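Local coordinates for protein CobC (Shigella flexneri 2a, PDB 6NRU) that probably removes the phosphate from adenosylcobalamin 5'-phosphate and from alpha-ribazole 5'-phosphate in vitamin B12 assembly, as a phosphatase of the histidine phosphatase superfamily, at residues 20-25 and 85-90; 51-56 and 72-77; 55-60 and 78-83; 128-133 and 153-158. All coordinates share one frame; numbering follows the deposited sequence.

Contact 1 (20-25 and 85-90)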
loop_
_atom_site.group_PDB
_atom_site.type_symbol
_atom_site.label_atom_id
_atom_site.label_comp_id
_atom_site.label_asym_id
_atom_site.label_seq_id
_atom_site.Cartn_x
_atom_site.Cartn_y
_atom_site.Cartn_z
ATOM N N GLY A 20 -14.858 -8.626 4.998
ATOM C CA GLY A 20 -14.770 -7.511 5.929
ATOM C C GLY A 20 -13.836 -7.737 7.096
ATOM O O GLY A 20 -14.074 -7.206 8.187
ATOM N N LEU A 21 -12.774 -8.507 6.898
ATOM C CA LEU A 21 -11.865 -8.864 7.975
ATOM C C LEU A 21 -10.647 -7.950 7.982
ATOM O O LEU A 21 -10.284 -7.351 6.966
ATOM C CB LEU A 21 -11.413 -10.320 7.844
ATOM C CG LEU A 21 -12.513 -11.381 7.834
ATOM C CD1 LEU A 21 -11.937 -12.747 7.488
ATOM C CD2 LEU A 21 -13.236 -11.423 9.173
ATOM N N TYR A 22 -10.026 -7.843 9.151
ATOM C CA TYR A 22 -8.713 -7.223 9.245
ATOM C C TYR A 22 -7.693 -8.116 8.556
ATOM O O TYR A 22 -7.659 -9.328 8.791
ATOM C CB TYR A 22 -8.336 -7.001 10.706
ATOM C CG TYR A 22 -9.068 -5.846 11.346
ATOM C CD1 TYR A 22 -8.507 -4.576 11.369
ATOM C CD2 TYR A 22 -10.324 -6.021 11.917
ATOM C CE1 TYR A 22 -9.170 -3.514 11.949
ATOM C CE2 TYR A 22 -10.996 -4.964 12.501
ATOM C CZ TYR A 22 -10.414 -3.712 12.513
ATOM O OH TYR A 22 -11.075 -2.652 13.090
ATOM N N SER A 23 -6.870 -7.525 7.691
ATOM C CA SER A 23 -5.948 -8.315 6.881
ATOM C C SER A 23 -4.581 -8.439 7.547
ATOM O O SER A 23 -4.172 -9.534 7.950
ATOM C CB SER A 23 -5.819 -7.700 5.485
ATOM O OG SER A 23 -5.551 -8.703 4.524
ATOM N N GLY A 24 -3.867 -7.323 7.669
ATOM C CA GLY A 24 -2.567 -7.363 8.313
ATOM C C GLY A 24 -1.576 -8.187 7.519
ATOM O O GLY A 24 -1.576 -8.193 6.283
ATOM N N HIS A 25 -0.718 -8.902 8.239
ATOM C CA HIS A 25 0.306 -9.718 7.608
ATOM C C HIS A 25 -0.204 -11.085 7.173
ATOM O O HIS A 25 0.552 -11.835 6.545
ATOM C CB HIS A 25 1.490 -9.884 8.562
ATOM C CG HIS A 25 2.367 -8.674 8.652
ATOM N ND1 HIS A 25 3.701 -8.744 8.994
ATOM C CD2 HIS A 25 2.101 -7.363 8.440
ATOM C CE1 HIS A 25 4.218 -7.528 8.989
ATOM N NE2 HIS A 25 3.267 -6.672 8.656
HETATM N N MSE A 85 0.354 -2.948 8.007
HETATM C CA MSE A 85 0.463 -2.921 9.455
HETATM C C MSE A 85 0.208 -4.312 10.017
HETATM O O MSE A 85 -0.654 -5.034 9.518
HETATM C CB MSE A 85 -0.528 -1.921 10.043
HETATM C CG MSE A 85 -0.125 -1.357 11.387
HETATM SE SE MSE A 85 -1.376 0.011 11.993
HETATM C CE MSE A 85 -2.537 -1.110 13.084
ATOM N N PHE A 86 0.961 -4.694 11.045
ATOM C CA PHE A 86 0.799 -5.998 11.681
ATOM C C PHE A 86 -0.228 -5.876 12.804
ATOM O O PHE A 86 0.036 -5.244 13.832
ATOM C CB PHE A 86 2.135 -6.513 12.207
ATOM C CG PHE A 86 2.024 -7.803 12.960
ATOM C CD1 PHE A 86 1.505 -8.933 12.350
ATOM C CD2 PHE A 86 2.431 -7.888 14.280
ATOM C CE1 PHE A 86 1.397 -10.121 13.039
ATOM C CE2 PHE A 86 2.326 -9.076 14.974
ATOM C CZ PHE A 86 1.808 -10.193 14.354
ATOM N N PHE A 87 -1.395 -6.486 12.612
ATOM C CA PHE A 87 -2.495 -6.371 13.561
ATOM C C PHE A 87 -2.454 -7.422 14.665
ATOM O O PHE A 87 -3.355 -7.447 15.510
ATOM C CB PHE A 87 -3.834 -6.450 12.819
ATOM C CG PHE A 87 -4.336 -5.120 12.324
ATOM C CD1 PHE A 87 -4.983 -4.244 13.183
ATOM C CD2 PHE A 87 -4.163 -4.748 10.999
ATOM C CE1 PHE A 87 -5.449 -3.021 12.729
ATOM C CE2 PHE A 87 -4.624 -3.525 10.539
ATOM C CZ PHE A 87 -5.268 -2.661 11.405
ATOM N N GLY A 88 -1.444 -8.286 14.679
ATOM C CA GLY A 88 -1.278 -9.201 15.798
ATOM C C GLY A 88 -2.405 -10.210 15.892
ATOM O O GLY A 88 -2.722 -10.918 14.929
ATOM N N ASP A 89 -3.022 -10.284 17.075
ATOM C CA ASP A 89 -4.087 -11.253 17.310
ATOM C C ASP A 89 -5.360 -10.920 16.543
ATOM O O ASP A 89 -6.231 -11.787 16.411
ATOM C CB ASP A 89 -4.403 -11.344 18.807
ATOM C CG ASP A 89 -3.323 -12.073 19.596
ATOM O OD1 ASP A 89 -2.711 -13.019 19.055
ATOM O OD2 ASP A 89 -3.094 -11.705 20.768
ATOM N N TRP A 90 -5.486 -9.697 16.033
ATOM C CA TRP A 90 -6.713 -9.235 15.395
ATOM C C TRP A 90 -6.799 -9.580 13.914
ATOM O O TRP A 90 -7.810 -9.258 13.282
ATOM C CB TRP A 90 -6.855 -7.719 15.560
ATOM C CG TRP A 90 -7.078 -7.281 16.971
ATOM C CD1 TRP A 90 -7.319 -8.078 18.053
ATOM C CD2 TRP A 90 -7.086 -5.935 17.457
ATOM N NE1 TRP A 90 -7.474 -7.312 19.181
ATOM C CE2 TRP A 90 -7.334 -5.991 18.842
ATOM C CE3 TRP A 90 -6.908 -4.687 16.853
ATOM C CZ2 TRP A 90 -7.405 -4.848 19.634
ATOM C CZ3 TRP A 90 -6.979 -3.552 17.642
ATOM C CH2 TRP A 90 -7.225 -3.641 19.017
#
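Two loops pack through aromatic rings beside the active site: 20-25, which follows helix 15-18, and 85-90, which leads toward helix 95-101. Two edge-to-face pairs carry the contact. Tyr-22 brings its edge to one face of the Phe-87 ring, CD1 lying 3.7 Å from Phe-87 CE1. The centroids of these two rings are 5.0 Å apart and the planes at 60°. The terminal methyl CE of selenomethionine Met-85 sits over the opposite face, so the Phe-87 ring is sandwiched. At the other end Phe-86 turns its edge to the face of His-25, with planes at 57°. Its CG is anti to the backbone N (chi1 176°), and its CB rests over the imidazole, 3.8 Å from the His-25 ring centroid. Between the pairs Gly-24 lets the backbones close in: its CA makes a CH...O contact of 3.2 Å with Met-85 O and also meets the edge of the Phe-87 ring. Glu-91 ties the loops together from outside, accepting from the backbone N of both His-25 and Phe-87 through OE2. The Tyr-22 hydroxyl is hydrogen-bonded to that of Tyr-106, and Trp-109 packs edge-to-face on Phe-87. Gly-24 lies about 4 Å from the side chain of Glu-84, the likely proton donor/acceptor, consistent with this aromatic cluster lining one side of the catalytic pocket of a branch 1 histidine phosphatase.

Contact 2 (51-56 and 72-77)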
loop_
_atom_site.group_PDB
_atom_site.type_symbol
_atom_site.label_atom_id
_atom_site.label_comp_id
_atom_site.label_asym_id
_atom_site.label_seq_id
_atom_site.Cartn_x
_atom_site.Cartn_y
_atom_site.Cartn_z
ATOM N N ASP A 51 11.731 1.422 -14.478
ATOM C CA ASP A 51 13.102 0.973 -14.292
ATOM C C ASP A 51 13.335 0.398 -12.905
ATOM O O ASP A 51 14.466 0.002 -12.596
ATOM C CB ASP A 51 14.087 2.122 -14.554
ATOM C CG ASP A 51 13.628 3.435 -13.956
ATOM O OD1 ASP A 51 14.256 4.474 -14.254
ATOM O OD2 ASP A 51 12.643 3.429 -13.188
ATOM N N LEU A 52 12.302 0.331 -12.067
ATOM C CA LEU A 52 12.436 -0.211 -10.724
ATOM C C LEU A 52 11.054 -0.583 -10.207
ATOM O O LEU A 52 10.078 0.118 -10.479
ATOM C CB LEU A 52 13.105 0.796 -9.781
ATOM C CG LEU A 52 13.468 0.273 -8.390
ATOM C CD1 LEU A 52 14.455 -0.888 -8.488
ATOM C CD2 LEU A 52 14.029 1.390 -7.533
ATOM N N VAL A 53 10.978 -1.689 -9.471
ATOM C CA VAL A 53 9.744 -2.118 -8.823
ATOM C C VAL A 53 10.053 -2.380 -7.355
ATOM O O VAL A 53 10.940 -3.180 -7.037
ATOM C CB VAL A 53 9.142 -3.373 -9.476
ATOM C CG1 VAL A 53 7.907 -3.817 -8.707
ATOM C CG2 VAL A 53 8.798 -3.106 -10.935
ATOM N N LEU A 54 9.336 -1.701 -6.468
ATOM C CA LEU A 54 9.432 -1.920 -5.032
ATOM C C LEU A 54 8.106 -2.485 -4.546
ATOM O O LEU A 54 7.044 -1.920 -4.829
ATOM C CB LEU A 54 9.763 -0.622 -4.295
ATOM C CG LEU A 54 10.895 0.222 -4.886
ATOM C CD1 LEU A 54 11.059 1.517 -4.109
ATOM C CD2 LEU A 54 12.197 -0.561 -4.903
ATOM N N CYS A 55 8.166 -3.596 -3.822
ATOM C CA CYS A 55 6.977 -4.348 -3.461
ATOM C C CYS A 55 7.033 -4.737 -1.991
ATOM O O CYS A 55 8.112 -4.918 -1.420
ATOM C CB CYS A 55 6.843 -5.600 -4.340
ATOM S SG CYS A 55 5.345 -6.557 -4.095
ATOM N N SER A 56 5.860 -4.855 -1.381
ATOM C CA SER A 56 5.800 -5.332 -0.010
ATOM C C SER A 56 6.062 -6.835 0.034
ATOM O O SER A 56 5.976 -7.538 -0.977
ATOM C CB SER A 56 4.445 -5.006 0.616
ATOM O OG SER A 56 3.577 -6.122 0.572
ATOM N N ARG A 72 7.418 -8.661 -18.588
ATOM C CA ARG A 72 8.336 -7.527 -18.629
ATOM C C ARG A 72 9.754 -7.664 -18.100
ATOM O O ARG A 72 10.618 -6.904 -18.524
ATOM C CB ARG A 72 7.665 -6.281 -18.070
ATOM C CG ARG A 72 6.560 -5.762 -18.972
ATOM C CD ARG A 72 5.987 -4.467 -18.457
ATOM N NE ARG A 72 7.001 -3.433 -18.468
ATOM C CZ ARG A 72 6.741 -2.140 -18.448
ATOM N NH1 ARG A 72 5.496 -1.724 -18.418
ATOM N NH2 ARG A 72 7.726 -1.269 -18.464
ATOM N N GLN A 73 9.978 -8.579 -17.165
ATOM C CA GLN A 73 11.303 -8.829 -16.575
ATOM C C GLN A 73 12.023 -7.666 -15.900
ATOM O O GLN A 73 13.191 -7.453 -16.142
ATOM C CB GLN A 73 12.251 -9.489 -17.588
ATOM C CG GLN A 73 12.090 -10.985 -17.718
ATOM C CD GLN A 73 13.035 -11.714 -16.812
ATOM O OE1 GLN A 73 13.396 -11.216 -15.755
ATOM N NE2 GLN A 73 13.450 -12.891 -17.223
ATOM N N LEU A 74 11.336 -6.932 -15.038
ATOM C CA LEU A 74 11.931 -5.795 -14.357
ATOM C C LEU A 74 12.444 -6.200 -12.979
ATOM O O LEU A 74 11.948 -7.162 -12.383
ATOM C CB LEU A 74 10.914 -4.659 -14.211
ATOM C CG LEU A 74 10.653 -3.834 -15.473
ATOM C CD1 LEU A 74 9.310 -3.123 -15.396
ATOM C CD2 LEU A 74 11.779 -2.838 -15.699
ATOM N N PRO A 75 13.448 -5.494 -12.454
ATOM C CA PRO A 75 13.968 -5.828 -11.119
ATOM C C PRO A 75 12.967 -5.472 -10.028
ATOM O O PRO A 75 12.409 -4.372 -10.014
ATOM C CB PRO A 75 15.241 -4.978 -11.012
ATOM C CG PRO A 75 15.590 -4.625 -12.435
ATOM C CD PRO A 75 14.270 -4.472 -13.119
ATOM N N VAL A 76 12.757 -6.407 -9.103
ATOM C CA VAL A 76 11.750 -6.280 -8.053
ATOM C C VAL A 76 12.452 -6.318 -6.704
ATOM O O VAL A 76 13.015 -7.350 -6.317
ATOM C CB VAL A 76 10.691 -7.387 -8.139
ATOM C CG1 VAL A 76 9.714 -7.279 -6.973
ATOM C CG2 VAL A 76 9.960 -7.320 -9.470
ATOM N N HIS A 77 12.411 -5.202 -5.980
ATOM C CA HIS A 77 12.906 -5.150 -4.612
ATOM C C HIS A 77 11.753 -5.419 -3.657
ATOM O O HIS A 77 10.675 -4.833 -3.795
ATOM C CB HIS A 77 13.529 -3.791 -4.295
ATOM C CG HIS A 77 14.730 -3.455 -5.123
ATOM N ND1 HIS A 77 15.747 -2.648 -4.659
ATOM C CD2 HIS A 77 15.073 -3.801 -6.387
ATOM C CE1 HIS A 77 16.667 -2.518 -5.599
ATOM N NE2 HIS A 77 16.282 -3.208 -6.657
#
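Leu-54 and His-77 lie side by side and point the same way from two parallel strands, with Leu-54 CD2 3.5 Å from His-77 CB. The imidazole, its CG anti to the carbonyl carbon (chi1 -63°), reaches back along the neighbouring strand to Leu-52. That leucine crosses it at about a right angle and lays CD1 over a ring face, 3.8 Å from the His-77 ring centroid. On the other face of the sheet Val-53 and Val-76 run alongside each other, Val-53 CB to Val-76 CG2 being 4.0 Å. Val-53 CG2 also meets Leu-74 CB, the two side chains crossing nearly perpendicularly. The backbone ladder sets this register. His-77 N donates to Val-53 O at 2.7 Å and Cys-55 N donates to His-77 O at 2.8 Å, both nearly along the C=O axis, so His-77 is held from both its N and its O. Val-53 N to Pro-75 O, at 3.1 Å and 134°, is weak. The pairing closes the beta-alpha-beta unit of strand 52-55, helix 59-69 and strand 76-78: Leu-69 of the helix packs on Val-53, strand 146-151 flanks 52-55 on its other side, and 76-78 forms one edge of the sheet within this chain.

Contact 3 (55-60 and 78-83). With SO4 (sulfate ion), chain N.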
loop_
_atom_site.group_PDB
_atom_site.type_symbol
_atom_site.label_atom_id
_atom_site.label_comp_id
_atom_site.label_asym_id
_atom_site.label_seq_id
_atom_site.Cartn_x
_atom_site.Cartn_y
_atom_site.Cartn_z
ATOM N N CYS A 55 8.166 -3.596 -3.822
ATOM C CA CYS A 55 6.977 -4.348 -3.461
ATOM C C CYS A 55 7.033 -4.737 -1.991
ATOM O O CYS A 55 8.112 -4.918 -1.420
ATOM C CB CYS A 55 6.843 -5.600 -4.340
ATOM S SG CYS A 55 5.345 -6.557 -4.095
ATOM N N SER A 56 5.860 -4.855 -1.381
ATOM C CA SER A 56 5.800 -5.332 -0.010
ATOM C C SER A 56 6.062 -6.835 0.034
ATOM O O SER A 56 5.976 -7.538 -0.977
ATOM C CB SER A 56 4.445 -5.006 0.616
ATOM O OG SER A 56 3.577 -6.122 0.572
ATOM N N GLU A 57 6.395 -7.324 1.232
ATOM C CA GLU A 57 6.684 -8.747 1.396
ATOM C C GLU A 57 5.437 -9.604 1.226
ATOM O O GLU A 57 5.533 -10.747 0.763
ATOM C CB GLU A 57 7.296 -9.014 2.771
ATOM C CG GLU A 57 8.582 -8.276 3.061
ATOM C CD GLU A 57 9.167 -8.657 4.406
ATOM O OE1 GLU A 57 8.389 -9.014 5.317
ATOM O OE2 GLU A 57 10.404 -8.611 4.550
ATOM N N LEU A 58 4.270 -9.079 1.602
ATOM C CA LEU A 58 3.060 -9.887 1.640
ATOM C C LEU A 58 2.681 -10.356 0.242
ATOM O O LEU A 58 2.729 -9.591 -0.725
ATOM C CB LEU A 58 1.920 -9.093 2.274
ATOM C CG LEU A 58 2.257 -8.481 3.637
ATOM C CD1 LEU A 58 1.030 -7.846 4.249
ATOM C CD2 LEU A 58 2.833 -9.531 4.570
ATOM N N GLU A 59 2.298 -11.633 0.143
ATOM C CA GLU A 59 2.177 -12.271 -1.164
ATOM C C GLU A 59 1.049 -11.676 -1.994
ATOM O O GLU A 59 1.115 -11.707 -3.228
ATOM C CB GLU A 59 1.985 -13.777 -0.997
ATOM C CG GLU A 59 2.629 -14.588 -2.108
ATOM C CD GLU A 59 4.130 -14.399 -2.161
ATOM O OE1 GLU A 59 4.693 -14.433 -3.276
ATOM O OE2 GLU A 59 4.748 -14.221 -1.089
ATOM N N ARG A 60 0.014 -11.127 -1.354
ATOM C CA ARG A 60 -1.044 -10.485 -2.126
ATOM C C ARG A 60 -0.505 -9.310 -2.931
ATOM O O ARG A 60 -1.010 -9.020 -4.022
ATOM C CB ARG A 60 -2.183 -10.033 -1.207
ATOM C CG ARG A 60 -1.829 -8.912 -0.245
ATOM C CD ARG A 60 -2.449 -9.163 1.115
ATOM N NE ARG A 60 -2.902 -7.934 1.757
ATOM C CZ ARG A 60 -2.811 -7.699 3.062
ATOM N NH1 ARG A 60 -2.278 -8.613 3.864
ATOM N NH2 ARG A 60 -3.251 -6.554 3.566
ATOM N N ILE A 78 11.978 -6.299 -2.691
ATOM C CA ILE A 78 10.997 -6.593 -1.655
ATOM C C ILE A 78 11.357 -5.751 -0.438
ATOM O O ILE A 78 12.349 -6.021 0.246
ATOM C CB ILE A 78 10.960 -8.087 -1.315
ATOM C CG1 ILE A 78 10.699 -8.909 -2.575
ATOM C CG2 ILE A 78 9.882 -8.366 -0.295
ATOM C CD1 ILE A 78 9.351 -8.636 -3.202
ATOM N N ILE A 79 10.556 -4.724 -0.170
ATOM C CA ILE A 79 10.823 -3.773 0.905
ATOM C C ILE A 79 9.897 -4.109 2.070
ATOM O O ILE A 79 8.668 -3.991 1.925
ATOM C CB ILE A 79 10.626 -2.326 0.434
ATOM C CG1 ILE A 79 11.445 -2.068 -0.831
ATOM C CG2 ILE A 79 11.015 -1.344 1.526
ATOM C CD1 ILE A 79 12.930 -2.297 -0.649
ATOM N N PRO A 80 10.422 -4.532 3.225
ATOM C CA PRO A 80 9.544 -4.817 4.370
ATOM C C PRO A 80 8.872 -3.580 4.933
ATOM O O PRO A 80 7.843 -3.710 5.611
ATOM C CB PRO A 80 10.494 -5.447 5.404
ATOM C CG PRO A 80 11.764 -5.750 4.657
ATOM C CD PRO A 80 11.840 -4.756 3.549
ATOM N N GLU A 81 9.422 -2.390 4.686
ATOM C CA GLU A 81 8.774 -1.156 5.112
ATOM C C GLU A 81 7.446 -0.941 4.406
ATOM O O GLU A 81 6.570 -0.265 4.955
ATOM C CB GLU A 81 9.698 0.039 4.865
ATOM C CG GLU A 81 10.795 0.222 5.909
ATOM C CD GLU A 81 11.923 -0.786 5.767
ATOM O OE1 GLU A 81 11.973 -1.484 4.731
ATOM O OE2 GLU A 81 12.756 -0.886 6.695
ATOM N N LEU A 82 7.274 -1.508 3.211
ATOM C CA LEU A 82 6.034 -1.398 2.453
ATOM C C LEU A 82 4.959 -2.364 2.928
ATOM O O LEU A 82 3.863 -2.375 2.354
ATOM C CB LEU A 82 6.307 -1.632 0.963
ATOM C CG LEU A 82 7.117 -0.551 0.240
ATOM C CD1 LEU A 82 7.474 -0.978 -1.174
ATOM C CD2 LEU A 82 6.359 0.766 0.225
ATOM N N ASN A 83 5.236 -3.163 3.955
ATOM C CA ASN A 83 4.277 -4.148 4.430
ATOM C C ASN A 83 3.065 -3.485 5.068
ATOM O O ASN A 83 3.140 -2.375 5.600
ATOM C CB ASN A 83 4.923 -5.080 5.454
ATOM C CG ASN A 83 5.899 -6.036 4.830
ATOM O OD1 ASN A 83 5.963 -6.162 3.608
ATOM N ND2 ASN A 83 6.668 -6.725 5.664
HETATM S S SO4 N . -6.794 -3.917 3.004
HETATM O O1 SO4 N . -6.268 -3.217 4.172
HETATM O O2 SO4 N . -7.975 -4.684 3.389
HETATM O O3 SO4 N . -7.156 -2.947 1.976
HETATM O O4 SO4 N . -5.777 -4.821 2.474
#
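Strand 52-55 runs out here into the turn before helix 59-69, and this end of the beta-alpha-beta unit is pinned to the short 3-10 turn 80-82. The tight part is polar and centred on the Asn-83 amide. Its OD1 accepts from Glu-57 N at 2.7 Å, in the carbonyl plane, while its ND2 donates to Glu-57 OE1 at 2.9 Å. The donor stands above the carboxylate plane but OE1 lies close to the amide plane, and the two planes are 51° apart. Gripped at both ends, the amide has its flip fixed. Ile-79 N donates to Cys-55 O at 2.8 Å, continuing the parallel pairing, and Leu-82 packs its CB on that of Ser-56, whose OG is hydrogen-bonded to His-152 NE2. The solvent side lies at exposed Pro-80 and partly exposed Ile-78: Glu-57 chi1 of -59° sets CG against Ile-78 CG2 at 3.6 Å, and the chain extended beyond it carries the carboxylate across Pro-80. Beyond the contact, Arg-60 turns toward the active site, where His-11 and His-152 touch it. A sulfate, also bound by Arg-10 and Asn-17, accepts from Arg-60 NH2 through O4 at 3.3 Å, with N-H...O bent to 141°.

Contact 4 (128-133 and 153-158)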
loop_
_atom_site.group_PDB
_atom_site.type_symbol
_atom_site.label_atom_id
_atom_site.label_comp_id
_atom_site.label_asym_id
_atom_site.label_seq_id
_atom_site.Cartn_x
_atom_site.Cartn_y
_atom_site.Cartn_z
ATOM N N SER A 128 3.886 4.088 11.082
ATOM C CA SER A 128 4.181 5.348 10.408
ATOM C C SER A 128 5.670 5.663 10.422
ATOM O O SER A 128 6.157 6.375 9.537
ATOM C CB SER A 128 3.383 6.492 11.041
ATOM O OG SER A 128 3.722 6.675 12.403
ATOM N N GLN A 129 6.411 5.150 11.409
ATOM C CA GLN A 129 7.861 5.321 11.399
ATOM C C GLN A 129 8.514 4.442 10.342
ATOM O O GLN A 129 9.537 4.825 9.766
ATOM C CB GLN A 129 8.447 5.012 12.776
ATOM C CG GLN A 129 8.236 6.102 13.811
ATOM C CD GLN A 129 8.287 5.563 15.234
ATOM O OE1 GLN A 129 8.514 4.371 15.453
ATOM N NE2 GLN A 129 8.071 6.441 16.210
ATOM N N ARG A 130 7.946 3.261 10.085
ATOM C CA ARG A 130 8.435 2.412 9.003
ATOM C C ARG A 130 8.332 3.128 7.666
ATOM O O ARG A 130 9.270 3.107 6.860
ATOM C CB ARG A 130 7.634 1.112 8.960
ATOM C CG ARG A 130 8.345 -0.113 9.480
ATOM C CD ARG A 130 7.356 -1.255 9.538
ATOM N NE ARG A 130 6.455 -1.208 8.389
ATOM C CZ ARG A 130 5.251 -1.769 8.349
ATOM N NH1 ARG A 130 4.783 -2.427 9.401
ATOM N NH2 ARG A 130 4.512 -1.670 7.252
ATOM N N VAL A 131 7.183 3.756 7.409
ATOM C CA VAL A 131 6.984 4.481 6.159
ATOM C C VAL A 131 7.905 5.693 6.091
ATOM O O VAL A 131 8.419 6.043 5.022
ATOM C CB VAL A 131 5.502 4.874 6.014
ATOM C CG1 VAL A 131 5.300 5.813 4.835
ATOM C CG2 VAL A 131 4.644 3.623 5.868
ATOM N N GLU A 132 8.141 6.344 7.230
ATOM C CA GLU A 132 9.081 7.458 7.262
ATOM C C GLU A 132 10.485 7.006 6.878
ATOM O O GLU A 132 11.199 7.719 6.165
ATOM C CB GLU A 132 9.076 8.102 8.647
ATOM C CG GLU A 132 8.006 9.162 8.819
ATOM C CD GLU A 132 8.420 10.496 8.225
ATOM O OE1 GLU A 132 9.106 11.274 8.925
ATOM O OE2 GLU A 132 8.067 10.764 7.056
ATOM N N ARG A 133 10.899 5.822 7.338
ATOM C CA ARG A 133 12.209 5.305 6.957
ATOM C C ARG A 133 12.267 5.009 5.466
ATOM O O ARG A 133 13.295 5.241 4.820
ATOM C CB ARG A 133 12.541 4.051 7.764
ATOM C CG ARG A 133 12.624 4.285 9.262
ATOM C CD ARG A 133 13.741 3.477 9.900
ATOM N NE ARG A 133 13.994 3.904 11.272
ATOM C CZ ARG A 133 15.009 4.680 11.635
ATOM N NH1 ARG A 133 15.871 5.116 10.727
ATOM N NH2 ARG A 133 15.163 5.021 12.907
ATOM N N GLN A 153 -3.201 -0.177 1.285
ATOM C CA GLN A 153 -3.956 1.065 1.415
ATOM C C GLN A 153 -3.349 1.979 2.475
ATOM O O GLN A 153 -3.168 3.180 2.245
ATOM C CB GLN A 153 -5.415 0.744 1.743
ATOM C CG GLN A 153 -6.411 1.762 1.227
ATOM C CD GLN A 153 -6.290 3.092 1.936
ATOM O OE1 GLN A 153 -6.289 4.148 1.304
ATOM N NE2 GLN A 153 -6.175 3.046 3.261
ATOM N N GLY A 154 -3.033 1.427 3.647
ATOM C CA GLY A 154 -2.483 2.249 4.713
ATOM C C GLY A 154 -1.102 2.786 4.394
ATOM O O GLY A 154 -0.778 3.927 4.731
ATOM N N VAL A 155 -0.271 1.976 3.736
ATOM C CA VAL A 155 1.083 2.406 3.395
ATOM C C VAL A 155 1.045 3.508 2.348
ATOM O O VAL A 155 1.681 4.558 2.502
ATOM C CB VAL A 155 1.919 1.210 2.906
ATOM C CG1 VAL A 155 3.262 1.686 2.379
ATOM C CG2 VAL A 155 2.102 0.192 4.017
ATOM N N LEU A 156 0.305 3.282 1.261
ATOM C CA LEU A 156 0.342 4.212 0.138
ATOM C C LEU A 156 -0.358 5.521 0.475
ATOM O O LEU A 156 0.109 6.597 0.082
ATOM C CB LEU A 156 -0.280 3.560 -1.095
ATOM C CG LEU A 156 0.451 2.321 -1.620
ATOM C CD1 LEU A 156 -0.320 1.679 -2.756
ATOM C CD2 LEU A 156 1.850 2.689 -2.067
ATOM N N SER A 157 -1.478 5.454 1.202
ATOM C CA SER A 157 -2.172 6.677 1.596
ATOM C C SER A 157 -1.311 7.520 2.523
ATOM O O SER A 157 -1.269 8.749 2.398
ATOM C CB SER A 157 -3.495 6.336 2.271
ATOM O OG SER A 157 -3.267 5.789 3.554
ATOM N N LEU A 158 -0.620 6.874 3.466
ATOM C CA LEU A 158 0.281 7.599 4.354
ATOM C C LEU A 158 1.524 8.077 3.616
ATOM O O LEU A 158 2.085 9.125 3.960
ATOM C CB LEU A 158 0.670 6.720 5.539
ATOM C CG LEU A 158 1.630 7.350 6.546
ATOM C CD1 LEU A 158 1.045 8.640 7.082
ATOM C CD2 LEU A 158 1.928 6.379 7.673
#
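Apolar packing carries this buried crossing of helices 124-136 and 153-163, whose segments 128-133 and 153-158 approach to 10.3 Å between axes at a crossing angle of -56°. Leu-158, with CG anti to the backbone N (chi1 179°), sends its CD2 branch against the start of 128-133, 3.7 Å from Ser-128 CB. The same methyl reaches Val-131 CB at 4.2 Å. Val-131 points toward the other helix, and its CG2 touches Val-155 CG1 at 4.2 Å. The apolar interface is small, and the Leu-158 CD2 methyl is central to it.

Polar groups are satisfied along or beside the helices instead of between them. Ser-128 OG bonds back to Phe-124 O and Gln-125 O, leaving its CB to face Leu-158. Ser-157 OG donates to Gln-153 O at 2.9 Å, on a lone pair, and that carbonyl also accepts from Ser-157 N. The Arg-130 guanidinium passes near Val-155 CG2, yet its salt bridge is to Glu-122.

Phe-124 and Phe-127 of helix 124-136 extend the packing around Leu-158, Leu-82, in the loop after strand 76-78, touches Val-155, and on helix 153-163 Leu-156 packs against Ile-149 and Ser-151 of strand 146-151.

Contacts 2 and 3 follow one another along the same strand ends, sharing Cys-55 and Ser-56, with centres 12 Å apart; Leu-82 CD1 packs 3.7 Å from Leu-54 C. Contact 3 is the hub. Toward contact 1 it sends Arg-60, whose NH1 lies 2.6 Å from Gly-24 O, and Leu-58, which packs against the same loop. Toward contact 4 the carbonyls of Leu-82 and Asn-83 meet Val-155. Contacts 1, 3 and 4 all come close to Glu-84, the likely proton donor/acceptor, about 4 Å from Gly-24 and from the side chain of Leu-58 and about 5 Å from that of Val-155. Contact 2 stands farther back, its Cys-55 about 8 Å from His-11, the likely phosphohistidine.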